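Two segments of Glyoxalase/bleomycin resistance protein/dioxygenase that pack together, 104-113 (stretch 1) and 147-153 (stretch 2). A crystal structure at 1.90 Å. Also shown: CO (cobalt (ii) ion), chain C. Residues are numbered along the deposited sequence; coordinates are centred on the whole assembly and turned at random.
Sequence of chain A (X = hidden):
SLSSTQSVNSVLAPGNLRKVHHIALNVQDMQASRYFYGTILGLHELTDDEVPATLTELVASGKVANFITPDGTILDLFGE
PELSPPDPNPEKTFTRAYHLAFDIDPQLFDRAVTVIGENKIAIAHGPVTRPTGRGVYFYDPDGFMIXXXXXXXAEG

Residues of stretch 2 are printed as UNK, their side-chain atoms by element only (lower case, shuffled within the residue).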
ATOM      1  N   ILE A 104       3.524  -4.274  14.451  1.00 14.78           N
ATOM      2  CA  ILE A 104       3.149  -5.299  15.419  1.00 16.35           C
ATOM      3  C   ILE A 104       3.714  -4.911  16.784  1.00 18.55           C
ATOM      4  O   ILE A 104       4.756  -4.262  16.863  1.00 20.05           O
ATOM      5  CB  ILE A 104       3.686  -6.698  14.992  1.00 16.32           C
ATOM      6  CG1 ILE A 104       3.148  -7.780  15.931  1.00 16.68           C
ATOM      7  CG2 ILE A 104       5.211  -6.706  14.990  1.00 16.49           C
ATOM      8  CD1 ILE A 104       3.460  -9.191  15.463  1.00 16.78           C
ATOM      9  N   ASP A 105       3.006  -5.281  17.848  1.00 20.30           N
ATOM     10  CA  ASP A 105       3.443  -4.989  19.216  1.00 23.35           C
ATOM     11  C   ASP A 105       4.874  -5.500  19.352  1.00 22.60           C
ATOM     12  O   ASP A 105       5.179  -6.618  18.941  1.00 22.79           O
ATOM     13  CB  ASP A 105       2.538  -5.715  20.219  1.00 26.39           C
ATOM     14  CG  ASP A 105       2.863  -5.374  21.669  1.00 31.81           C
ATOM     15  OD1 ASP A 105       4.058  -5.305  22.032  1.00 30.99           O
ATOM     16  OD2 ASP A 105       1.912  -5.189  22.459  1.00 36.73           O
ATOM     17  N   PRO A 106       5.775  -4.687  19.922  1.00 22.85           N
ATOM     18  CA  PRO A 106       7.163  -5.124  20.076  1.00 23.41           C
ATOM     19  C   PRO A 106       7.282  -6.480  20.764  1.00 23.14           C
ATOM     20  O   PRO A 106       8.193  -7.249  20.470  1.00 23.11           O
ATOM     21  CB  PRO A 106       7.784  -4.003  20.906  1.00 24.86           C
ATOM     22  CG  PRO A 106       7.015  -2.803  20.458  1.00 24.92           C
ATOM     23  CD  PRO A 106       5.599  -3.316  20.432  1.00 24.08           C
ATOM     24  N   GLN A 107       6.355  -6.773  21.670  1.00 23.42           N
ATOM     25  CA  GLN A 107       6.382  -8.035  22.408  1.00 24.98           C
ATOM     26  C   GLN A 107       5.908  -9.242  21.602  1.00 23.20           C
ATOM     27  O   GLN A 107       5.985 -10.378  22.076  1.00 23.62           O
ATOM     28  CB  GLN A 107       5.557  -7.912  23.690  1.00 27.67           C
ATOM     29  CG  GLN A 107       6.091  -6.841  24.630  1.00 34.69           C
ATOM     30  CD  GLN A 107       7.576  -7.013  24.921  1.00 39.07           C
ATOM     31  OE1 GLN A 107       8.319  -6.033  25.012  1.00 41.29           O
ATOM     32  NE2 GLN A 107       8.012  -8.261  25.074  1.00 41.07           N
ATOM     33  N   LEU A 108       5.427  -8.998  20.385  1.00 20.00           N
ATOM     34  CA  LEU A 108       4.964 -10.074  19.517  1.00 17.79           C
ATOM     35  C   LEU A 108       5.828 -10.219  18.268  1.00 14.79           C
ATOM     36  O   LEU A 108       5.559 -11.068  17.426  1.00 15.22           O
ATOM     37  CB  LEU A 108       3.510  -9.836  19.093  1.00 18.39           C
ATOM     38  CG  LEU A 108       2.442  -9.946  20.184  1.00 22.78           C
ATOM     39  CD1 LEU A 108       1.067  -9.700  19.587  1.00 23.90           C
ATOM     40  CD2 LEU A 108       2.504 -11.326  20.815  1.00 23.58           C
ATOM     41  N   PHE A 109       6.863  -9.394  18.143  1.00 13.89           N
ATOM     42  CA  PHE A 109       7.733  -9.463  16.971  1.00 12.68           C
ATOM     43  C   PHE A 109       8.393 -10.827  16.826  1.00 13.76           C
ATOM     44  O   PHE A 109       8.413 -11.406  15.736  1.00 12.75           O
ATOM     45  CB  PHE A 109       8.822  -8.390  17.033  1.00 14.87           C
ATOM     46  CG  PHE A 109       9.728  -8.388  15.834  1.00 15.56           C
ATOM     47  CD1 PHE A 109       9.325  -7.797  14.643  1.00 16.19           C
ATOM     48  CD2 PHE A 109      10.968  -9.023  15.882  1.00 14.86           C
ATOM     49  CE1 PHE A 109      10.143  -7.836  13.508  1.00 15.84           C
ATOM     50  CE2 PHE A 109      11.793  -9.070  14.758  1.00 16.80           C
ATOM     51  CZ  PHE A 109      11.380  -8.477  13.569  1.00 17.71           C
ATOM     52  N   ASP A 110       8.949 -11.336  17.919  1.00 14.49           N
ATOM     53  CA  ASP A 110       9.605 -12.641  17.879  1.00 14.28           C
ATOM     54  C   ASP A 110       8.629 -13.731  17.433  1.00 13.76           C
ATOM     55  O   ASP A 110       8.981 -14.592  16.622  1.00 14.01           O
ATOM     56  CB  ASP A 110      10.203 -12.970  19.249  1.00 14.08           C
ATOM     57  CG  ASP A 110      11.299 -11.994  19.653  1.00 16.23           C
ATOM     58  OD1 ASP A 110      12.200 -11.739  18.827  1.00 18.91           O
ATOM     59  OD2 ASP A 110      11.265 -11.485  20.798  1.00 20.35           O
ATOM     60  N   ARG A 111       7.404 -13.690  17.947  1.00 14.47           N
ATOM     61  CA  ARG A 111       6.402 -14.678  17.565  1.00 15.54           C
ATOM     62  C   ARG A 111       6.167 -14.630  16.062  1.00 13.83           C
ATOM     63  O   ARG A 111       6.029 -15.663  15.421  1.00 13.26           O
ATOM     64  CB  ARG A 111       5.083 -14.430  18.308  1.00 19.80           C
ATOM     65  CG  ARG A 111       3.915 -15.281  17.809  1.00 27.57           C
ATOM     66  CD  ARG A 111       4.294 -16.752  17.694  1.00 33.41           C
ATOM     67  NE  ARG A 111       4.639 -17.341  18.985  1.00 39.88           N
ATOM     68  CZ  ARG A 111       3.750 -17.812  19.854  1.00 41.59           C
ATOM     69  NH1 ARG A 111       2.454 -17.772  19.569  1.00 42.37           N
ATOM     70  NH2 ARG A 111       4.153 -18.317  21.013  1.00 41.47           N
ATOM     71  N   ALA A 112       6.125 -13.423  15.502  1.00 14.26           N
ATOM     72  CA  ALA A 112       5.913 -13.259  14.067  1.00 14.53           C
ATOM     73  C   ALA A 112       7.036 -13.927  13.284  1.00 14.87           C
ATOM     74  O   ALA A 112       6.792 -14.623  12.297  1.00 14.04           O
ATOM     75  CB  ALA A 112       5.835 -11.773  13.708  1.00 14.72           C
ATOM     76  N   VAL A 113       8.271 -13.719  13.727  1.00 14.77           N
ATOM     77  CA  VAL A 113       9.420 -14.323  13.055  1.00 14.22           C
ATOM     78  C   VAL A 113       9.292 -15.848  13.125  1.00 13.01           C
ATOM     79  O   VAL A 113       9.543 -16.549  12.144  1.00 13.48           O
ATOM     80  CB  VAL A 113      10.753 -13.871  13.718  1.00 14.57           C
ATOM     81  CG1 VAL A 113      11.920 -14.640  13.145  1.00 14.93           C
ATOM     82  CG2 VAL A 113      10.957 -12.379  13.494  1.00 15.69           C
ATOM     83  N   UNK A 147       6.681  -6.433   4.901  1.00 10.81           N
ATOM     84  CA  UNK A 147       7.562  -6.165   6.024  1.00 10.68           C
ATOM     85  C   UNK A 147       6.736  -6.174   7.293  1.00 11.95           C
ATOM     86  O   UNK A 147       5.613  -5.686   7.308  1.00 12.29           O
ATOM     87  c   UNK A 147       8.956  -4.303   7.145  1.00 13.16           C
ATOM     88  o   UNK A 147       9.446  -2.356   5.876  1.00 14.10           O
ATOM     89  c   UNK A 147       8.233  -4.793   5.880  1.00 10.56           C
ATOM     90  o   UNK A 147       9.935  -2.299   8.018  1.00 13.81           O
ATOM     91  c   UNK A 147       9.477  -2.881   7.005  1.00 14.23           C
ATOM     92  N   UNK A 148       7.264  -6.786   8.342  1.00 11.72           N
ATOM     93  CA  UNK A 148       6.593  -6.755   9.634  1.00 11.25           C
ATOM     94  C   UNK A 148       7.611  -6.027  10.495  1.00 11.74           C
ATOM     95  O   UNK A 148       8.778  -6.403  10.520  1.00 13.27           O
ATOM     96  c   UNK A 148       5.180  -8.826   9.410  1.00 11.57           C
ATOM     97  c   UNK A 148       5.938  -8.063  11.687  1.00 12.19           C
ATOM     98  c   UNK A 148       4.788 -10.229   9.907  1.00 11.33           C
ATOM     99  c   UNK A 148       6.317  -8.168  10.203  1.00 11.14           C
ATOM    100  N   UNK A 149       7.184  -4.966  11.167  1.00 13.26           N
ATOM    101  CA  UNK A 149       8.098  -4.197  11.997  1.00 14.68           C
ATOM    102  C   UNK A 149       7.455  -3.745  13.292  1.00 15.77           C
ATOM    103  O   UNK A 149       6.232  -3.752  13.424  1.00 15.38           O
ATOM    104  n   UNK A 149       8.772   1.430  13.535  1.00 27.77           N
ATOM    105  c   UNK A 149       8.618  -2.991  11.206  1.00 16.97           C
ATOM    106  c   UNK A 149       6.947  -1.168  11.690  1.00 21.56           C
ATOM    107  n   UNK A 149       7.929  -0.173  12.118  1.00 24.13           N
ATOM    108  c   UNK A 149       7.524  -2.090  10.625  1.00 18.36           C
ATOM    109  n   UNK A 149       6.787   0.397  14.036  1.00 27.76           N
ATOM    110  c   UNK A 149       7.827   0.551  13.228  1.00 27.04           C
ATOM    111  N   UNK A 150       8.287  -3.369  14.258  1.00 16.95           N
ATOM    112  CA  UNK A 150       7.787  -2.906  15.547  1.00 18.50           C
ATOM    113  C   UNK A 150       8.669  -1.781  16.073  1.00 19.58           C
ATOM    114  O   UNK A 150       9.812  -1.629  15.649  1.00 18.20           O
ATOM    115  s   UNK A 150       9.430  -4.650  16.998  1.00 22.43           S
ATOM    116  c   UNK A 150       7.777  -4.051  16.565  1.00 18.92           C
ATOM    117  N   UNK A 151       8.121  -0.993  16.989  1.00 25.15           N
ATOM    118  CA  UNK A 151       8.855   0.107  17.600  1.00 31.34           C
ATOM    119  C   UNK A 151       9.818  -0.461  18.640  1.00 35.31           C
ATOM    120  O   UNK A 151       9.893  -1.677  18.831  1.00 35.75           O
ATOM    121  c   UNK A 151       6.893   1.682  17.346  1.00 35.69           C
ATOM    122  c   UNK A 151       7.883   1.060  18.298  1.00 33.34           C
ATOM    123  o   UNK A 151       7.325   2.191  16.290  1.00 35.31           O
ATOM    124  o   UNK A 151       5.687   1.665  17.664  1.00 37.63           O
ATOM    125  N   UNK A 152      10.582   0.413  19.319  1.00 37.33           N
ATOM    126  CA  UNK A 152      11.505  -0.105  20.332  1.00 38.04           C
ATOM    127  C   UNK A 152      10.674  -0.561  21.530  1.00 38.63           C
ATOM    128  O   UNK A 152       9.549  -0.086  21.718  1.00 38.02           O
ATOM    129  c   UNK A 152      12.375   1.105  20.651  1.00 38.43           C
ATOM    130  c   UNK A 152      11.415   2.247  20.481  1.00 39.26           C
ATOM    131  c   UNK A 152      10.707   1.877  19.197  1.00 38.01           C
ATOM    132  N   UNK A 153      11.216  -1.480  22.325  1.00 39.23           N
ATOM    133  CA  UNK A 153      10.504  -1.996  23.495  1.00 39.55           C
ATOM    134  C   UNK A 153       9.833  -0.865  24.264  1.00 40.85           C
ATOM    135  O   UNK A 153       8.636  -1.002  24.592  1.00 41.15           O
ATOM    136  o   UNK A 153      13.950  -1.696  23.687  1.00 40.54           O
ATOM    137  c   UNK A 153      11.457  -2.732  24.445  1.00 37.69           C
ATOM    138  c   UNK A 153      13.626  -2.778  23.147  1.00 40.14           C
ATOM    139  c   UNK A 153      12.513  -3.598  23.776  1.00 38.73           C
ATOM    140  o   UNK A 153      14.192  -3.223  22.127  1.00 41.03           O
TER
HETATM  141 CO    CO C 302       9.943  -0.448   5.077  1.00 15.31          CO
HETATM  142  O   HOH W   1       5.265  -1.536  17.163  1.00 19.47           O
HETATM  143  O   HOH W   2      10.968   0.045   6.985  1.00 12.12           O
HETATM  144  O   HOH W   3      11.871  -0.981   4.705  1.00 25.40           O
HETATM  145  O   HOH W   4      10.857   1.437   4.378  1.00 15.30           O

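Position 147 carries three carbons in an unbranched chain, the third bearing two oxygens. None of these atoms touches stretch 1. One oxygen binds the cobalt ion. A carboxylate on a chain of this length is glutamate, so this is Glu147. Glu147 OE1 is 2.1 Å from CO. Its other oxygen, OE2, accepts a hydrogen bond from water 2 at 2.8 Å from the water O.

Position 148 has four carbons and no heteroatom. The side chain forks at its first carbon, and one arm is two carbons long. CA-to-CB points toward stretch 1, and the carbons meet Ile104 and Ala112. The pattern is isoleucine, Ile148. Its CG2 lies 3.6 Å from Ile104 CG2 and 4.2 Å from Ala112 CB. Its backbone O sits at the edge of the Phe109 ring, 3.6 Å from CE1.

Position 149 has three carbons, a nitrogen, then a carbon carrying two more nitrogens. CA-to-CB points away from stretch 1, and the side chain makes no contact with it. The ending is a guanidinium group, so the residue is Arg149. The backbone makes the link instead: Ile104 N donates to Arg149 O at 2.9 Å. Within its own stretch, Arg149 NH1 forms a salt bridge with the side chain at position 151.

Position 150 has one carbon and one sulfur. Its CB lies 3.0 Å from Ile104 O and 3.7 Å from Pro106 CA, and the sulfur packs against Phe109. This is Cys150. SG is 3.8 Å from Phe109 CB and 4.6 Å from the centroid of the Phe109 ring, in an oblique sulfur-aromatic contact.

Position 151 has two carbons, the second carrying two oxygens. Only its backbone comes within contact distance of Pro106. It is the shorter carboxylate, Asp151. Asp151 OD1 is 2.9 Å from Arg149 NH1. Asp151 O is 3.5 Å from Pro106 CG. Water 1 joins the stretches: its O accepts from Asp151 N at 2.9 Å and donates to Ile104 O at 2.8 Å.

Position 152 has three carbons closing a ring onto the backbone N. Only its backbone nears Pro106. This is Pro152. Its CA-to-CB bond points away, but Pro152 O is 3.9 Å from Pro106 CG.

Position 153 again has three carbons ending in two oxygens, and only its backbone nears Pro106. This is Glu153. Its CA is 4.3 Å from Pro106 CB.

The contact rests on a small apolar cluster. Cys150 fits among Ile104, Pro106 and Phe109, while Ile148 meets Ile104 and Ala112. One direct hydrogen bond and the water 1 bridge tie the backbones together.

Stretch 2, residues 147-153: EIRCDPE
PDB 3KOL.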